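Side-chain contacts in orphan protein TM0875 (Thermotoga maritima, PDB 1O22), which is of unknown function, an orphan protein that adopts a new fold and is arranged as two chains: residues Lys115-Ser118 / Tyr123-Tyr126; Tyr147-Lys152 / Gly157-Ser162. One frame throughout, in Å; residues are numbered along the deposited sequence.

Contact 1: Lys115-Ser118 / Tyr123-Tyr126; sequences KILS and YKIY
Ser118 and Tyr123 are a non-hydrogen-bonded pair whose side chains touch on one face of a two-stranded antiparallel ladder, Ser118 OG lying 3.4 Å from Tyr123 CE1. The serine hydroxyl swings anti to its own backbone N (chi1 173°), which brings OG nearest CE1 and then CZ, while CB lies by CE1 and CD1; the short serine side chain lets the ring approach both atoms closely. Ile116 comes to the same ring at its edge, with CG2 close to the ring plane, and its other branch, CG1, packs against Ile125 CG2 at 3.7 Å. The two isoleucines run alongside each other, pointing the same way, and as beta-branched residues they suit neighbouring strands well.

The opposite face carries Leu117, Lys124, Lys115 and Tyr126. Leu117 CD2 rests 4.0 Å from Lys124 CD, so the lysine's extended methylenes serve as a greasy neighbour before its ammonium group reaches a salt bridge with Glu104 of the second subunit. Leu117 CB approaches the edge of the Tyr126 ring.

Four backbone hydrogen bonds fix this register. Leu117 N to Lys124 O is nearly straight (2.9 Å, 174° at the hydrogen), whereas Tyr126 N to Lys115 O is shorter and more bent (2.8 Å, 151°). Ile125 CA adds a CA-H...O contact to Lys115 O.

Farther out, Phe144 of helix 137-152 meets the Tyr123 ring edge-to-face, and the same helix covers the isoleucines, while Lys115 NZ hydrogen-bonds to Pro73 O. One face thus receives the helix and the other reaches the second subunit. Hydrogen-bonded and non-hydrogen-bonded pairs alternate as in any antiparallel ladder; the short connection between strands 114-119 and 122-128 makes it a beta hairpin within the mixed sheet.

Contact 2: Tyr147-Lys152 / Gly157-Ser162; sequences YFFESK and GEYTFS
With CG anti to the carbonyl carbon in both residues (chi1 -68° in Phe149, -66° in Tyr159), the two side chains reach across from helix and strand and lay their rings over one another. The result is an offset stack: the centroids are 4.5 Å apart and the planes are inclined by only 18°. Phe149 CE1 sits over a face of the tyrosine ring, displaced toward its rim, 3.6 Å from Tyr159 CG. Phe149 CZ slides past the ring to touch Tyr159 CB at 3.5 Å, so the methylene shares in the packing. Phe161, two residues along the strand, presents CD2 to the edge of the Phe149 ring, 4.5 Å from CE2, a looser touch.

Around this pair, Trp154 and Pro156 of the intervening loop also pack on Phe149, and the tyrosine hydroxyl hydrogen-bonds to Glu54 O. Phenylalanine suits the helix position because its ring meets carbon on this side; tyrosine can offer a flat face to it while its polar end finds a carbonyl. The contact joins the last turns of helix 137-152 to strand 159-165, outermost within this chain, through dispersion and burial of apolar surface, the tyrosine hydroxyl being satisfied outside the stack.

Contact 1 and contact 2 follow one another along the chain, and helix 137-152 connects them, packing on the hairpin and then stacking on the last strand. Their centres are 16 Å apart, yet their side chains meet: Tyr123 OH lies 3.3 Å from Phe148 CE1, and Ile116 CG2 is 3.7 Å from Tyr147 CE2. Phe148 and Phe149 are adjacent on the helix, one ring reaching the hairpin tyrosine and the other contact 2's strand. Both contacts reach the same mixed sheet, contact 1 with two of its strands and contact 2 with strand 159-165; strands 56-66 and 19-25 lie between. The second subunit touches contact 1 but not contact 2.

Contact 1: Lys115-Ser118 / Tyr123-Tyr126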
ATOM      1  N   LYS A 115       5.170  -0.988  18.422  1.00 16.48           N
ATOM      2  CA  LYS A 115       4.477   0.036  17.632  1.00 17.78           C
ATOM      3  C   LYS A 115       4.164  -0.498  16.231  1.00 16.88           C
ATOM      4  O   LYS A 115       4.957  -1.142  15.599  1.00 19.72           O
ATOM      5  CB  LYS A 115       5.305   1.304  17.525  1.00 16.59           C
ATOM      6  CG  LYS A 115       5.608   1.938  18.805  1.00 20.82           C
ATOM      7  CD  LYS A 115       4.366   2.272  19.657  1.00 26.09           C
ATOM      8  CE  LYS A 115       3.882   3.638  19.436  1.00 31.36           C
ATOM      9  NZ  LYS A 115       4.749   4.596  20.158  1.00 38.00           N
ATOM     10  N   ILE A 116       2.984  -0.185  15.754  1.00 16.71           N
ATOM     11  CA  ILE A 116       2.431  -0.821  14.568  1.00 18.72           C
ATOM     12  C   ILE A 116       1.902   0.273  13.652  1.00 16.16           C
ATOM     13  O   ILE A 116       1.073   1.099  14.059  1.00 17.31           O
ATOM     14  CB  ILE A 116       1.275  -1.769  14.954  1.00 20.93           C
ATOM     15  CG1 ILE A 116       1.766  -2.865  15.900  1.00 22.50           C
ATOM     16  CG2 ILE A 116       0.591  -2.313  13.708  1.00 23.31           C
ATOM     17  CD1 ILE A 116       0.826  -3.150  16.945  1.00 34.51           C
ATOM     18  N   LEU A 117       2.411   0.248  12.433  1.00 19.31           N
ATOM     19  CA  LEU A 117       1.980   1.081  11.326  1.00 22.17           C
ATOM     20  C   LEU A 117       1.184   0.205  10.361  1.00 23.48           C
ATOM     21  O   LEU A 117       1.660  -0.828   9.908  1.00 25.24           O
ATOM     22  CB  LEU A 117       3.190   1.613  10.586  1.00 21.76           C
ATOM     23  CG  LEU A 117       2.968   2.643   9.481  1.00 27.69           C
ATOM     24  CD1 LEU A 117       2.210   3.899   9.966  1.00 31.10           C
ATOM     25  CD2 LEU A 117       4.342   3.011   8.941  1.00 32.79           C
ATOM     26  N   SER A 118      -0.034   0.613  10.069  1.00 23.63           N
ATOM     27  CA  SER A 118      -0.889  -0.141   9.194  1.00 29.56           C
ATOM     28  C   SER A 118      -1.252   0.647   7.950  1.00 31.25           C
ATOM     29  O   SER A 118      -1.717   1.790   8.034  1.00 28.93           O
ATOM     30  CB  SER A 118      -2.181  -0.485   9.929  1.00 28.57           C
ATOM     31  OG  SER A 118      -3.068  -1.079   9.010  1.00 48.19           O
ATOM     32  N   TYR A 123       1.540  -4.319   7.129  1.00 19.41           N
ATOM     33  CA  TYR A 123       1.802  -3.887   8.493  1.00 20.94           C
ATOM     34  C   TYR A 123       3.296  -3.820   8.696  1.00 19.89           C
ATOM     35  O   TYR A 123       4.000  -4.621   8.158  1.00 17.40           O
ATOM     36  CB  TYR A 123       1.188  -4.856   9.501  1.00 20.08           C
ATOM     37  CG  TYR A 123      -0.315  -4.837   9.509  1.00 20.39           C
ATOM     38  CD1 TYR A 123      -1.016  -4.107  10.458  1.00 20.36           C
ATOM     39  CD2 TYR A 123      -1.035  -5.570   8.588  1.00 22.55           C
ATOM     40  CE1 TYR A 123      -2.398  -4.110  10.476  1.00 21.84           C
ATOM     41  CE2 TYR A 123      -2.411  -5.580   8.595  1.00 21.21           C
ATOM     42  CZ  TYR A 123      -3.096  -4.845   9.526  1.00 22.88           C
ATOM     43  OH  TYR A 123      -4.488  -4.848   9.533  1.00 21.57           O
ATOM     44  N   LYS A 124       3.741  -2.847   9.481  1.00 19.41           N
ATOM     45  CA  LYS A 124       5.146  -2.728   9.881  1.00 20.50           C
ATOM     46  C   LYS A 124       5.139  -2.591  11.390  1.00 18.11           C
ATOM     47  O   LYS A 124       4.416  -1.762  11.927  1.00 20.60           O
ATOM     48  CB  LYS A 124       5.762  -1.473   9.267  1.00 21.23           C
ATOM     49  CG  LYS A 124       5.840  -1.448   7.752  1.00 27.00           C
ATOM     50  CD  LYS A 124       6.260  -0.069   7.289  1.00 40.24           C
ATOM     51  CE  LYS A 124       6.656  -0.023   5.827  1.00 49.78           C
ATOM     52  NZ  LYS A 124       6.782   1.412   5.401  1.00 56.32           N
ATOM     53  N   ILE A 125       5.888  -3.444  12.073  1.00 17.42           N
ATOM     54  CA  ILE A 125       6.011  -3.344  13.492  1.00 21.12           C
ATOM     55  C   ILE A 125       7.415  -3.001  13.888  1.00 20.39           C
ATOM     56  O   ILE A 125       8.370  -3.354  13.213  1.00 18.37           O
ATOM     57  CB  ILE A 125       5.511  -4.629  14.182  1.00 22.97           C
ATOM     58  CG1 ILE A 125       6.381  -5.817  13.867  1.00 26.88           C
ATOM     59  CG2 ILE A 125       4.005  -4.898  13.778  1.00 25.34           C
ATOM     60  CD1 ILE A 125       6.058  -6.999  14.785  1.00 33.07           C
ATOM     61  N   TYR A 126       7.504  -2.246  14.966  1.00 20.25           N
ATOM     62  CA  TYR A 126       8.756  -1.710  15.475  1.00 18.94           C
ATOM     63  C   TYR A 126       8.821  -2.097  16.909  1.00 18.66           C
ATOM     64  O   TYR A 126       7.856  -1.888  17.661  1.00 17.50           O
ATOM     65  CB  TYR A 126       8.770  -0.190  15.356  1.00 18.97           C
ATOM     66  CG  TYR A 126       8.602   0.248  13.950  1.00 22.46           C
ATOM     67  CD1 TYR A 126       9.701   0.445  13.126  1.00 27.36           C
ATOM     68  CD2 TYR A 126       7.322   0.458  13.423  1.00 21.01           C
ATOM     69  CE1 TYR A 126       9.519   0.828  11.796  1.00 26.15           C
ATOM     70  CE2 TYR A 126       7.143   0.834  12.165  1.00 28.78           C
ATOM     71  CZ  TYR A 126       8.239   1.030  11.338  1.00 25.87           C
ATOM     72  OH  TYR A 126       7.987   1.407  10.051  1.00 30.04           O
TER

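Contact 2: Tyr147-Lys152 / Gly157-Ser162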
ATOM      1  N   TYR A 147      -2.992  -8.821  18.307  1.00 17.97           N
ATOM      2  CA  TYR A 147      -3.291  -7.444  17.967  1.00 18.44           C
ATOM      3  C   TYR A 147      -4.195  -7.337  16.738  1.00 18.74           C
ATOM      4  O   TYR A 147      -5.196  -6.593  16.759  1.00 15.93           O
ATOM      5  CB  TYR A 147      -2.007  -6.613  17.713  1.00 18.82           C
ATOM      6  CG  TYR A 147      -2.292  -5.329  16.984  1.00 19.15           C
ATOM      7  CD1 TYR A 147      -2.754  -4.191  17.677  1.00 22.78           C
ATOM      8  CD2 TYR A 147      -2.144  -5.239  15.609  1.00 22.20           C
ATOM      9  CE1 TYR A 147      -3.042  -3.012  17.011  1.00 16.86           C
ATOM     10  CE2 TYR A 147      -2.447  -4.075  14.936  1.00 23.63           C
ATOM     11  CZ  TYR A 147      -2.869  -2.954  15.637  1.00 27.54           C
ATOM     12  OH  TYR A 147      -3.147  -1.788  14.929  1.00 27.35           O
ATOM     13  N   PHE A 148      -3.835  -8.056  15.683  1.00 18.06           N
ATOM     14  CA  PHE A 148      -4.549  -8.005  14.416  1.00 19.91           C
ATOM     15  C   PHE A 148      -6.025  -8.452  14.556  1.00 18.14           C
ATOM     16  O   PHE A 148      -6.943  -7.736  14.194  1.00 18.71           O
ATOM     17  CB  PHE A 148      -3.810  -8.830  13.338  1.00 18.47           C
ATOM     18  CG  PHE A 148      -4.586  -8.956  12.033  1.00 15.94           C
ATOM     19  CD1 PHE A 148      -4.573  -7.953  11.099  1.00 18.54           C
ATOM     20  CD2 PHE A 148      -5.382 -10.079  11.797  1.00 22.09           C
ATOM     21  CE1 PHE A 148      -5.325  -8.051   9.945  1.00 18.84           C
ATOM     22  CE2 PHE A 148      -6.115 -10.206  10.633  1.00 18.31           C
ATOM     23  CZ  PHE A 148      -6.111  -9.186   9.712  1.00 17.66           C
ATOM     24  N   PHE A 149      -6.244  -9.624  15.117  1.00 19.91           N
ATOM     25  CA  PHE A 149      -7.606 -10.118  15.316  1.00 21.15           C
ATOM     26  C   PHE A 149      -8.398  -9.189  16.226  1.00 22.03           C
ATOM     27  O   PHE A 149      -9.517  -8.844  15.913  1.00 22.64           O
ATOM     28  CB  PHE A 149      -7.608 -11.571  15.845  1.00 15.76           C
ATOM     29  CG  PHE A 149      -7.109 -12.569  14.846  1.00 18.09           C
ATOM     30  CD1 PHE A 149      -7.582 -12.564  13.554  1.00 20.77           C
ATOM     31  CD2 PHE A 149      -6.111 -13.477  15.178  1.00 17.97           C
ATOM     32  CE1 PHE A 149      -7.112 -13.463  12.631  1.00 25.30           C
ATOM     33  CE2 PHE A 149      -5.647 -14.366  14.242  1.00 20.32           C
ATOM     34  CZ  PHE A 149      -6.144 -14.355  12.981  1.00 20.08           C
ATOM     35  N   GLU A 150      -7.805  -8.752  17.326  1.00 23.74           N
ATOM     36  CA  GLU A 150      -8.510  -7.848  18.230  1.00 24.75           C
ATOM     37  C   GLU A 150      -8.868  -6.505  17.554  1.00 25.97           C
ATOM     38  O   GLU A 150      -9.965  -5.973  17.767  1.00 22.21           O
ATOM     39  CB  GLU A 150      -7.725  -7.638  19.515  1.00 24.21           C
ATOM     40  CG  GLU A 150      -7.661  -8.897  20.374  1.00 38.25           C
ATOM     41  CD  GLU A 150      -6.670  -8.800  21.534  1.00 47.74           C
ATOM     42  OE1 GLU A 150      -6.064  -7.720  21.721  1.00 53.42           O
ATOM     43  OE2 GLU A 150      -6.497  -9.811  22.262  1.00 51.29           O
ATOM     44  N   SER A 151      -7.988  -6.006  16.698  1.00 23.17           N
ATOM     45  CA  SER A 151      -8.241  -4.798  15.909  1.00 24.30           C
ATOM     46  C   SER A 151      -9.460  -4.922  14.973  1.00 26.11           C
ATOM     47  O   SER A 151     -10.094  -3.910  14.617  1.00 24.09           O
ATOM     48  CB  SER A 151      -6.987  -4.372  15.099  1.00 24.98           C
ATOM     49  OG  SER A 151      -6.760  -5.165  13.914  1.00 25.15           O
ATOM     50  N   LYS A 152      -9.765  -6.148  14.555  1.00 25.43           N
ATOM     51  CA  LYS A 152     -10.880  -6.407  13.651  1.00 25.89           C
ATOM     52  C   LYS A 152     -12.154  -6.754  14.391  1.00 24.51           C
ATOM     53  O   LYS A 152     -13.215  -6.850  13.777  1.00 29.59           O
ATOM     54  CB  LYS A 152     -10.540  -7.553  12.687  1.00 23.09           C
ATOM     55  CG  LYS A 152      -9.380  -7.260  11.767  1.00 27.59           C
ATOM     56  CD  LYS A 152      -9.696  -6.136  10.796  1.00 25.05           C
ATOM     57  CE  LYS A 152      -8.505  -5.904   9.941  1.00 28.13           C
ATOM     58  NZ  LYS A 152      -8.697  -4.911   8.879  1.00 29.67           N
ATOM     59  N   GLY A 157      -8.811 -17.148  18.955  1.00 26.17           N
ATOM     60  CA  GLY A 157      -8.917 -18.580  19.162  1.00 25.44           C
ATOM     61  C   GLY A 157      -9.732 -19.305  18.096  1.00 26.04           C
ATOM     62  O   GLY A 157      -9.740 -20.540  18.065  1.00 27.60           O
ATOM     63  N   GLU A 158     -10.411 -18.542  17.231  1.00 22.92           N
ATOM     64  CA  GLU A 158     -11.201 -19.082  16.136  1.00 21.38           C
ATOM     65  C   GLU A 158     -10.484 -19.107  14.796  1.00 18.56           C
ATOM     66  O   GLU A 158     -11.102 -19.389  13.787  1.00 22.92           O
ATOM     67  CB  GLU A 158     -12.532 -18.290  16.033  1.00 22.08           C
ATOM     68  CG  GLU A 158     -13.424 -18.544  17.241  1.00 20.75           C
ATOM     69  CD  GLU A 158     -14.747 -17.785  17.229  1.00 27.31           C
ATOM     70  OE1 GLU A 158     -15.022 -17.007  16.304  1.00 29.03           O
ATOM     71  OE2 GLU A 158     -15.529 -17.978  18.188  1.00 45.14           O
ATOM     72  N   TYR A 159      -9.195 -18.813  14.791  1.00 19.07           N
ATOM     73  CA  TYR A 159      -8.362 -18.759  13.586  1.00 20.91           C
ATOM     74  C   TYR A 159      -7.097 -19.594  13.671  1.00 22.02           C
ATOM     75  O   TYR A 159      -6.536 -19.796  14.745  1.00 20.58           O
ATOM     76  CB  TYR A 159      -7.933 -17.296  13.278  1.00 21.63           C
ATOM     77  CG  TYR A 159      -9.106 -16.443  12.903  1.00 17.84           C
ATOM     78  CD1 TYR A 159      -9.463 -16.281  11.598  1.00 17.56           C
ATOM     79  CD2 TYR A 159      -9.902 -15.870  13.877  1.00 23.90           C
ATOM     80  CE1 TYR A 159     -10.558 -15.569  11.262  1.00 14.68           C
ATOM     81  CE2 TYR A 159     -11.006 -15.145  13.562  1.00 23.99           C
ATOM     82  CZ  TYR A 159     -11.333 -14.984  12.236  1.00 21.60           C
ATOM     83  OH  TYR A 159     -12.448 -14.260  11.911  1.00 20.14           O
ATOM     84  N   THR A 160      -6.670 -20.074  12.513  1.00 23.16           N
ATOM     85  CA  THR A 160      -5.308 -20.511  12.301  1.00 22.05           C
ATOM     86  C   THR A 160      -4.664 -19.565  11.291  1.00 21.55           C
ATOM     87  O   THR A 160      -5.350 -18.807  10.579  1.00 20.66           O
ATOM     88  CB  THR A 160      -5.239 -21.949  11.782  1.00 21.68           C
ATOM     89  OG1 THR A 160      -5.810 -22.051  10.469  1.00 26.09           O
ATOM     90  CG2 THR A 160      -6.060 -22.892  12.646  1.00 31.57           C
ATOM     91  N   PHE A 161      -3.348 -19.581  11.230  1.00 19.06           N
ATOM     92  CA  PHE A 161      -2.636 -18.789  10.215  1.00 19.29           C
ATOM     93  C   PHE A 161      -1.332 -19.471   9.806  1.00 21.75           C
ATOM     94  O   PHE A 161      -0.781 -20.249  10.572  1.00 22.70           O
ATOM     95  CB  PHE A 161      -2.428 -17.336  10.681  1.00 20.54           C
ATOM     96  CG  PHE A 161      -1.643 -17.200  11.959  1.00 17.76           C
ATOM     97  CD1 PHE A 161      -0.261 -17.172  11.929  1.00 18.60           C
ATOM     98  CD2 PHE A 161      -2.292 -17.113  13.187  1.00 21.70           C
ATOM     99  CE1 PHE A 161       0.483 -17.100  13.109  1.00 24.86           C
ATOM    100  CE2 PHE A 161      -1.562 -17.013  14.351  1.00 26.46           C
ATOM    101  CZ  PHE A 161      -0.166 -17.009  14.316  1.00 26.24           C
ATOM    102  N   SER A 162      -0.875 -19.232   8.582  1.00 22.11           N
ATOM    103  CA  SER A 162       0.466 -19.662   8.161  1.00 24.69           C
ATOM    104  C   SER A 162       1.311 -18.478   7.704  1.00 25.97           C
ATOM    105  O   SER A 162       0.797 -17.473   7.178  1.00 21.19           O
ATOM    106  CB  SER A 162       0.405 -20.685   7.024  1.00 25.59           C
ATOM    107  OG  SER A 162      -0.336 -20.160   5.938  1.00 35.19           O
TER